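Local coordinates for protein terminal oxygenase component of carbazole 1,9a-dioxygenase (Nocardioides aromaticivorans, PDB 3GCF) that probably catalyses the dioxygenation of carbazole at its angular position, passing electrons from a Rieske [2Fe-2S] cluster to a mononuclear iron that activates molecular oxygen, at residues 168-173 with 299-304; 285-290 with 303-308. All coordinates share one frame; numbering follows the deposited sequence.

How the contacts relate
Read from the N terminus, the chain lays down strand 164-173 first, runs past the iron ligands His189 and His193, which lie between helices 177-184 and 197-201, and only then forms the hairpin of strands 285-292 and 298-307. Contact 1 (168-173 with 299-304) closes the long loop, 126 residues across; contact 2 (285-290 with 303-308) closes a short one of 13. The two share Val303 and Leu304: contact 2 begins inside the loop closed by contact 1 and ends just beyond it, so the two spans cross at the shared strand. Strand 298-307 therefore lies between both neighbours in one antiparallel sheet, tying its edge strand 164-173 to the hairpin beside the iron centre.

Contact 1 of 2, residues 168-173 with 299-304; sequences GIRRTV and EYFQVL
Glu299 divides its carboxylate between two neighbours on the facing strand: OE1 takes the hydroxyl of Thr172 on its syn lone pair, while OE2 forms a salt bridge with Arg170, 3.0 Å from NH1, met from above the carboxylate plane. With CG anti to the backbone N (chi1 -172°), a bend at chi2 turns CD across. Arg170 also pairs with Glu43 through NH2. Tyr300 exchanges backbone bonds with Arg171, its N lying 2.7 Å from Arg171 O, and its ring runs side by side with the arginine side chain. Phe301 receives Arg170 CB over the centre of one face, a CH-pi contact with CB 3.9 Å from the ring centroid. Gln302 pairs through the backbone with Ile169, and its OE1 accepts Arg171 NH2 at 2.8 Å, in the guanidinium plane. A water fixes this corner, accepting from Arg171 NE and donating to Tyr300 O and Gln302 OE1; Asp335 holds NH1 of the same arginine. At Val303 the chains draw close, its CA 4.0 Å from Gly168 CA. This antiparallel pairing joins the edge strand to the sheet of the catalytic domain of a Rieske oxygenase, with Tyr300 about 5 Å, side chain to side chain, from the iron ligand Asp337.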
ATOM      1  N   GLY A 168      27.711 -18.532   3.394  1.00 10.37           N
ATOM      2  CA  GLY A 168      26.331 -18.407   2.971  1.00  9.94           C
ATOM      3  C   GLY A 168      25.894 -16.995   2.641  1.00 10.21           C
ATOM      4  O   GLY A 168      26.696 -16.065   2.624  1.00 11.00           O
ATOM      5  N   ILE A 169      24.606 -16.851   2.355  1.00 10.26           N
ATOM      6  CA  ILE A 169      24.014 -15.559   2.044  1.00  9.86           C
ATOM      7  C   ILE A 169      22.634 -15.563   2.665  1.00  8.99           C
ATOM      8  O   ILE A 169      22.144 -16.606   3.099  1.00  8.71           O
ATOM      9  CB  ILE A 169      23.864 -15.337   0.525  1.00 10.69           C
ATOM     10  CG1 ILE A 169      23.012 -16.460  -0.082  1.00 11.78           C
ATOM     11  CG2 ILE A 169      25.240 -15.258  -0.131  1.00  7.17           C
ATOM     12  CD1 ILE A 169      22.688 -16.273  -1.539  1.00 10.31           C
ATOM     13  N   ARG A 170      22.014 -14.391   2.722  1.00 10.58           N
ATOM     14  CA  ARG A 170      20.673 -14.265   3.273  1.00  8.57           C
ATOM     15  C   ARG A 170      19.936 -13.275   2.404  1.00  9.18           C
ATOM     16  O   ARG A 170      20.557 -12.440   1.747  1.00 10.73           O
ATOM     17  CB  ARG A 170      20.717 -13.757   4.721  1.00  8.71           C
ATOM     18  CG  ARG A 170      21.324 -12.360   4.902  1.00 10.94           C
ATOM     19  CD  ARG A 170      21.514 -12.044   6.390  1.00  9.56           C
ATOM     20  NE  ARG A 170      22.106 -10.730   6.635  1.00  7.54           N
ATOM     21  CZ  ARG A 170      21.408  -9.615   6.843  1.00 11.09           C
ATOM     22  NH1 ARG A 170      20.078  -9.635   6.835  1.00  7.94           N
ATOM     23  NH2 ARG A 170      22.044  -8.475   7.080  1.00  8.45           N
ATOM     24  N   ARG A 171      18.614 -13.380   2.390  1.00  8.65           N
ATOM     25  CA  ARG A 171      17.787 -12.480   1.607  1.00  8.69           C
ATOM     26  C   ARG A 171      16.399 -12.502   2.227  1.00  9.09           C
ATOM     27  O   ARG A 171      16.054 -13.424   2.971  1.00 10.96           O
ATOM     28  CB  ARG A 171      17.715 -12.942   0.146  1.00  7.18           C
ATOM     29  CG  ARG A 171      16.712 -14.071  -0.098  1.00  9.75           C
ATOM     30  CD  ARG A 171      16.751 -14.577  -1.536  1.00 10.16           C
ATOM     31  NE  ARG A 171      17.739 -15.634  -1.728  1.00 10.62           N
ATOM     32  CZ  ARG A 171      18.013 -16.190  -2.904  1.00 11.47           C
ATOM     33  NH1 ARG A 171      17.376 -15.783  -3.993  1.00 12.05           N
ATOM     34  NH2 ARG A 171      18.913 -17.164  -2.993  1.00  9.23           N
ATOM     35  N   THR A 172      15.612 -11.484   1.911  1.00 10.72           N
ATOM     36  CA  THR A 172      14.249 -11.351   2.408  1.00  9.19           C
ATOM     37  C   THR A 172      13.282 -12.028   1.442  1.00  9.73           C
ATOM     38  O   THR A 172      13.440 -11.911   0.233  1.00  9.47           O
ATOM     39  CB  THR A 172      13.879  -9.857   2.533  1.00 10.93           C
ATOM     40  OG1 THR A 172      14.770  -9.227   3.464  1.00 11.16           O
ATOM     41  CG2 THR A 172      12.436  -9.685   3.006  1.00 12.10           C
ATOM     42  N   VAL A 173      12.292 -12.741   1.980  1.00 10.09           N
ATOM     43  CA  VAL A 173      11.280 -13.426   1.173  1.00  8.85           C
ATOM     44  C   VAL A 173       9.910 -12.954   1.656  1.00  9.96           C
ATOM     45  O   VAL A 173       9.667 -12.863   2.861  1.00  8.15           O
ATOM     46  CB  VAL A 173      11.360 -14.966   1.329  1.00 10.89           C
ATOM     47  CG1 VAL A 173      10.259 -15.635   0.505  1.00  4.86           C
ATOM     48  CG2 VAL A 173      12.726 -15.463   0.872  1.00  7.59           C
ATOM     49  N   GLU A 299      13.482 -14.085   6.647  1.00  7.83           N
ATOM     50  CA  GLU A 299      14.832 -13.946   6.128  1.00  8.78           C
ATOM     51  C   GLU A 299      15.324 -15.351   5.824  1.00  9.56           C
ATOM     52  O   GLU A 299      15.432 -16.198   6.717  1.00  8.64           O
ATOM     53  CB  GLU A 299      15.748 -13.281   7.156  1.00  8.60           C
ATOM     54  CG  GLU A 299      17.120 -12.922   6.599  1.00 10.44           C
ATOM     55  CD  GLU A 299      17.088 -11.723   5.655  1.00 11.10           C
ATOM     56  OE1 GLU A 299      15.990 -11.191   5.384  1.00  9.76           O
ATOM     57  OE2 GLU A 299      18.169 -11.308   5.183  1.00 12.24           O
ATOM     58  N   TYR A 300      15.610 -15.586   4.552  1.00  9.42           N
ATOM     59  CA  TYR A 300      16.064 -16.880   4.073  1.00  8.47           C
ATOM     60  C   TYR A 300      17.590 -16.946   4.059  1.00  9.35           C
ATOM     61  O   TYR A 300      18.238 -16.216   3.317  1.00  8.71           O
ATOM     62  CB  TYR A 300      15.477 -17.087   2.672  1.00  7.56           C
ATOM     63  CG  TYR A 300      15.935 -18.299   1.887  1.00  8.96           C
ATOM     64  CD1 TYR A 300      16.115 -19.543   2.496  1.00  7.97           C
ATOM     65  CD2 TYR A 300      16.122 -18.209   0.503  1.00  9.55           C
ATOM     66  CE1 TYR A 300      16.469 -20.670   1.739  1.00  8.90           C
ATOM     67  CE2 TYR A 300      16.470 -19.319  -0.258  1.00  8.36           C
ATOM     68  CZ  TYR A 300      16.643 -20.545   0.360  1.00 10.75           C
ATOM     69  OH  TYR A 300      16.987 -21.633  -0.412  1.00  9.82           O
ATOM     70  N   PHE A 301      18.155 -17.804   4.908  1.00  9.64           N
ATOM     71  CA  PHE A 301      19.606 -17.989   4.976  1.00  9.05           C
ATOM     72  C   PHE A 301      19.954 -19.293   4.266  1.00 10.33           C
ATOM     73  O   PHE A 301      19.282 -20.305   4.450  1.00  9.77           O
ATOM     74  CB  PHE A 301      20.107 -18.123   6.426  1.00  8.79           C
ATOM     75  CG  PHE A 301      20.085 -16.842   7.227  1.00  9.60           C
ATOM     76  CD1 PHE A 301      18.883 -16.288   7.659  1.00  7.86           C
ATOM     77  CD2 PHE A 301      21.280 -16.225   7.598  1.00  8.77           C
ATOM     78  CE1 PHE A 301      18.868 -15.137   8.455  1.00 10.21           C
ATOM     79  CE2 PHE A 301      21.282 -15.067   8.397  1.00 11.72           C
ATOM     80  CZ  PHE A 301      20.070 -14.523   8.828  1.00  9.80           C
ATOM     81  N   GLN A 302      21.006 -19.267   3.457  1.00  9.95           N
ATOM     82  CA  GLN A 302      21.473 -20.460   2.774  1.00  9.65           C
ATOM     83  C   GLN A 302      22.934 -20.557   3.175  1.00  9.26           C
ATOM     84  O   GLN A 302      23.700 -19.641   2.901  1.00  9.72           O
ATOM     85  CB  GLN A 302      21.370 -20.303   1.261  1.00 10.08           C
ATOM     86  CG  GLN A 302      19.960 -20.255   0.726  1.00 10.69           C
ATOM     87  CD  GLN A 302      19.917 -19.691  -0.670  1.00 11.83           C
ATOM     88  OE1 GLN A 302      20.139 -18.499  -0.873  1.00 13.08           O
ATOM     89  NE2 GLN A 302      19.644 -20.545  -1.647  1.00 14.81           N
ATOM     90  N   VAL A 303      23.320 -21.652   3.824  1.00  8.14           N
ATOM     91  CA  VAL A 303      24.701 -21.814   4.267  1.00  9.05           C
ATOM     92  C   VAL A 303      25.273 -23.144   3.811  1.00 10.07           C
ATOM     93  O   VAL A 303      24.715 -24.208   4.092  1.00 10.74           O
ATOM     94  CB  VAL A 303      24.809 -21.735   5.810  1.00 10.49           C
ATOM     95  CG1 VAL A 303      26.271 -21.599   6.226  1.00  8.47           C
ATOM     96  CG2 VAL A 303      24.000 -20.558   6.330  1.00  7.76           C
ATOM     97  N   LEU A 304      26.394 -23.077   3.104  1.00 11.09           N
ATOM     98  CA  LEU A 304      27.044 -24.274   2.596  1.00 10.11           C
ATOM     99  C   LEU A 304      28.200 -24.686   3.498  1.00 11.22           C
ATOM    100  O   LEU A 304      28.999 -23.852   3.921  1.00 11.92           O
ATOM    101  CB  LEU A 304      27.535 -24.026   1.168  1.00  9.18           C
ATOM    102  CG  LEU A 304      26.425 -23.653   0.173  1.00  8.85           C
ATOM    103  CD1 LEU A 304      27.008 -23.560  -1.229  1.00  6.78           C
ATOM    104  CD2 LEU A 304      25.310 -24.692   0.211  1.00  4.90           C
TER
HETATM  105  O   HOH W   1      19.237 -16.320   0.816  1.00  8.44           O

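Contact 2 of 2, residues 285-290 with 303-308; sequences IQYEFY and VLQRKV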
ATOM      1  N   ILE A 285      27.210 -29.684   2.143  1.00  9.72           N
ATOM      2  CA  ILE A 285      25.962 -29.869   2.861  1.00  9.97           C
ATOM      3  C   ILE A 285      25.307 -28.481   2.875  1.00  9.95           C
ATOM      4  O   ILE A 285      25.989 -27.475   3.079  1.00  9.90           O
ATOM      5  CB  ILE A 285      26.199 -30.366   4.302  1.00 10.77           C
ATOM      6  CG1 ILE A 285      26.656 -31.828   4.266  1.00 11.23           C
ATOM      7  CG2 ILE A 285      24.915 -30.228   5.131  1.00  6.83           C
ATOM      8  CD1 ILE A 285      26.910 -32.430   5.641  1.00 10.74           C
ATOM      9  N   GLN A 286      24.001 -28.426   2.630  1.00  9.49           N
ATOM     10  CA  GLN A 286      23.286 -27.153   2.610  1.00  9.02           C
ATOM     11  C   GLN A 286      22.327 -26.984   3.779  1.00  9.09           C
ATOM     12  O   GLN A 286      21.493 -27.844   4.044  1.00  8.21           O
ATOM     13  CB  GLN A 286      22.508 -26.983   1.297  1.00  9.40           C
ATOM     14  CG  GLN A 286      21.836 -25.607   1.152  1.00  7.29           C
ATOM     15  CD  GLN A 286      21.445 -25.283  -0.290  1.00 11.57           C
ATOM     16  OE1 GLN A 286      22.202 -25.556  -1.226  1.00  8.93           O
ATOM     17  NE2 GLN A 286      20.271 -24.679  -0.470  1.00  8.12           N
ATOM     18  N   TYR A 287      22.453 -25.859   4.472  1.00  7.94           N
ATOM     19  CA  TYR A 287      21.593 -25.556   5.606  1.00  7.56           C
ATOM     20  C   TYR A 287      20.733 -24.359   5.227  1.00  7.98           C
ATOM     21  O   TYR A 287      21.173 -23.480   4.484  1.00  5.69           O
ATOM     22  CB  TYR A 287      22.436 -25.203   6.837  1.00  8.74           C
ATOM     23  CG  TYR A 287      23.279 -26.344   7.368  1.00  9.78           C
ATOM     24  CD1 TYR A 287      22.707 -27.366   8.133  1.00 11.34           C
ATOM     25  CD2 TYR A 287      24.647 -26.410   7.097  1.00 10.74           C
ATOM     26  CE1 TYR A 287      23.486 -28.432   8.620  1.00  9.80           C
ATOM     27  CE2 TYR A 287      25.434 -27.469   7.577  1.00 11.73           C
ATOM     28  CZ  TYR A 287      24.846 -28.473   8.336  1.00 12.20           C
ATOM     29  OH  TYR A 287      25.618 -29.515   8.805  1.00 13.22           O
ATOM     30  N   GLU A 288      19.506 -24.325   5.731  1.00  8.54           N
ATOM     31  CA  GLU A 288      18.618 -23.215   5.445  1.00  8.71           C
ATOM     32  C   GLU A 288      17.870 -22.802   6.697  1.00 10.30           C
ATOM     33  O   GLU A 288      17.424 -23.649   7.478  1.00 11.01           O
ATOM     34  CB  GLU A 288      17.615 -23.584   4.344  1.00 10.32           C
ATOM     35  CG  GLU A 288      18.255 -24.077   3.048  1.00 10.51           C
ATOM     36  CD  GLU A 288      17.307 -24.022   1.861  1.00 13.89           C
ATOM     37  OE1 GLU A 288      16.080 -24.171   2.051  1.00 13.94           O
ATOM     38  OE2 GLU A 288      17.798 -23.839   0.728  1.00 17.11           O
ATOM     39  N   PHE A 289      17.758 -21.491   6.893  1.00  8.96           N
ATOM     40  CA  PHE A 289      17.034 -20.933   8.031  1.00  7.69           C
ATOM     41  C   PHE A 289      15.945 -20.044   7.440  1.00  8.41           C
ATOM     42  O   PHE A 289      16.115 -19.482   6.355  1.00  7.65           O
ATOM     43  CB  PHE A 289      17.951 -20.088   8.919  1.00  7.50           C
ATOM     44  CG  PHE A 289      19.118 -20.842   9.496  1.00  6.58           C
ATOM     45  CD1 PHE A 289      20.205 -21.190   8.701  1.00  6.32           C
ATOM     46  CD2 PHE A 289      19.144 -21.176  10.845  1.00  6.45           C
ATOM     47  CE1 PHE A 289      21.305 -21.856   9.246  1.00  8.46           C
ATOM     48  CE2 PHE A 289      20.240 -21.842  11.399  1.00  6.03           C
ATOM     49  CZ  PHE A 289      21.320 -22.181  10.600  1.00  4.54           C
ATOM     50  N   TYR A 290      14.831 -19.922   8.150  1.00  8.00           N
ATOM     51  CA  TYR A 290      13.720 -19.110   7.676  1.00  7.76           C
ATOM     52  C   TYR A 290      13.229 -18.284   8.857  1.00  8.16           C
ATOM     53  O   TYR A 290      12.156 -18.523   9.397  1.00 11.59           O
ATOM     54  CB  TYR A 290      12.607 -20.021   7.142  1.00  8.38           C
ATOM     55  CG  TYR A 290      13.116 -21.201   6.319  1.00  7.70           C
ATOM     56  CD1 TYR A 290      13.574 -22.360   6.940  1.00  6.41           C
ATOM     57  CD2 TYR A 290      13.141 -21.151   4.922  1.00  6.44           C
ATOM     58  CE1 TYR A 290      14.044 -23.450   6.195  1.00  7.09           C
ATOM     59  CE2 TYR A 290      13.610 -22.232   4.163  1.00  7.41           C
ATOM     60  CZ  TYR A 290      14.058 -23.382   4.811  1.00  9.75           C
ATOM     61  OH  TYR A 290      14.502 -24.466   4.079  1.00  7.12           O
ATOM     62  N   VAL A 303      23.320 -21.652   3.824  1.00  8.14           N
ATOM     63  CA  VAL A 303      24.701 -21.814   4.267  1.00  9.05           C
ATOM     64  C   VAL A 303      25.273 -23.144   3.811  1.00 10.07           C
ATOM     65  O   VAL A 303      24.715 -24.208   4.092  1.00 10.74           O
ATOM     66  CB  VAL A 303      24.809 -21.735   5.810  1.00 10.49           C
ATOM     67  CG1 VAL A 303      26.271 -21.599   6.226  1.00  8.47           C
ATOM     68  CG2 VAL A 303      24.000 -20.558   6.330  1.00  7.76           C
ATOM     69  N   LEU A 304      26.394 -23.077   3.104  1.00 11.09           N
ATOM     70  CA  LEU A 304      27.044 -24.274   2.596  1.00 10.11           C
ATOM     71  C   LEU A 304      28.200 -24.686   3.498  1.00 11.22           C
ATOM     72  O   LEU A 304      28.999 -23.852   3.921  1.00 11.92           O
ATOM     73  CB  LEU A 304      27.535 -24.026   1.168  1.00  9.18           C
ATOM     74  CG  LEU A 304      26.425 -23.653   0.173  1.00  8.85           C
ATOM     75  CD1 LEU A 304      27.008 -23.560  -1.229  1.00  6.78           C
ATOM     76  CD2 LEU A 304      25.310 -24.692   0.211  1.00  4.90           C
ATOM     77  N   GLN A 305      28.273 -25.981   3.792  1.00 12.03           N
ATOM     78  CA  GLN A 305      29.307 -26.527   4.661  1.00 12.13           C
ATOM     79  C   GLN A 305      30.244 -27.477   3.929  1.00 12.87           C
ATOM     80  O   GLN A 305      29.811 -28.447   3.309  1.00 12.23           O
ATOM     81  CB  GLN A 305      28.661 -27.260   5.833  1.00 10.06           C
ATOM     82  CG  GLN A 305      29.637 -27.983   6.750  1.00 11.61           C
ATOM     83  CD  GLN A 305      28.922 -28.663   7.901  1.00 11.06           C
ATOM     84  OE1 GLN A 305      28.002 -29.448   7.687  1.00 12.66           O
ATOM     85  NE2 GLN A 305      29.334 -28.361   9.123  1.00  9.50           N
ATOM     86  N   ARG A 306      31.536 -27.190   4.026  1.00 13.70           N
ATOM     87  CA  ARG A 306      32.565 -27.993   3.386  1.00 14.09           C
ATOM     88  C   ARG A 306      33.573 -28.499   4.417  1.00 16.08           C
ATOM     89  O   ARG A 306      34.035 -27.745   5.270  1.00 15.75           O
ATOM     90  CB  ARG A 306      33.284 -27.142   2.338  1.00 14.19           C
ATOM     91  CG  ARG A 306      34.612 -27.707   1.853  1.00 17.00           C
ATOM     92  CD  ARG A 306      34.432 -29.029   1.140  1.00 18.44           C
ATOM     93  NE  ARG A 306      33.738 -28.894  -0.137  1.00 23.09           N
ATOM     94  CZ  ARG A 306      34.252 -28.295  -1.209  1.00 25.83           C
ATOM     95  NH1 ARG A 306      35.468 -27.771  -1.153  1.00 26.86           N
ATOM     96  NH2 ARG A 306      33.562 -28.240  -2.345  1.00 21.99           N
ATOM     97  N   LYS A 307      33.909 -29.780   4.343  1.00 18.37           N
ATOM     98  CA  LYS A 307      34.891 -30.350   5.261  1.00 21.93           C
ATOM     99  C   LYS A 307      36.258 -29.835   4.810  1.00 21.15           C
ATOM    100  O   LYS A 307      36.558 -29.834   3.614  1.00 20.65           O
ATOM    101  CB  LYS A 307      34.849 -31.882   5.199  1.00 25.37           C
ATOM    102  CG  LYS A 307      35.671 -32.577   6.279  1.00 32.99           C
ATOM    103  CD  LYS A 307      35.481 -34.090   6.246  1.00 36.95           C
ATOM    104  CE  LYS A 307      36.300 -34.769   7.338  1.00 41.17           C
ATOM    105  NZ  LYS A 307      36.145 -36.258   7.347  1.00 42.41           N
ATOM    106  N   VAL A 308      37.074 -29.381   5.754  1.00 20.94           N
ATOM    107  CA  VAL A 308      38.400 -28.860   5.430  1.00 21.75           C
ATOM    108  C   VAL A 308      39.475 -29.428   6.353  1.00 24.38           C
ATOM    109  O   VAL A 308      39.197 -29.799   7.491  1.00 23.72           O
ATOM    110  CB  VAL A 308      38.442 -27.319   5.534  1.00 20.97           C
ATOM    111  CG1 VAL A 308      37.467 -26.703   4.548  1.00 19.73           C
ATOM    112  CG2 VAL A 308      38.114 -26.883   6.956  1.00 18.89           C
TER
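Ile285 and Tyr287 form hydrogen-bonded antiparallel pairs with Gln305 and Val303, with Gln286 opposite Leu304 in the non-hydrogen-bonded pair between them. The segment axes come within 4.7 Å, at 150° between their N-to-C directions. Each hydrogen-bonded pair contributes two backbone bonds, including Tyr287 N to Val303 O at 2.8 Å. On the face of Ile285 and Tyr287, the phenol donates its OH to Gln305 OE1 at 2.6 Å, reaching it from above the amide plane. Gln305 CD lies in the plane of the Tyr287 ring, at its edge, and the ring and amide planes are 73° apart. The amide is also held by its nitrogen, which bonds to Gly158 O and Thr164 OG1, so both of its ends are engaged. Putting an alanine at Tyr287 would probably leave Gln305 OE1 without its hydroxyl donor and open a gap beside the glutamine. On the other face, Leu304 CD2 packs against Gln286, 3.5 Å from OE1. Gln286 CG, anti to the backbone N (chi1 -175°), lies beside the same methyl. Its NE2 donates to Glu288 OE2 at 2.9 Å and to Asn334 OD1. That carboxylate is a polar link toward contact 1, for Tyr300 OH bonds to the same OE2. This is the pairing of a beta hairpin within the antiparallel sheet of the catalytic domain, with Gln286 about 8 Å from the mononuclear iron, measured from its side chain.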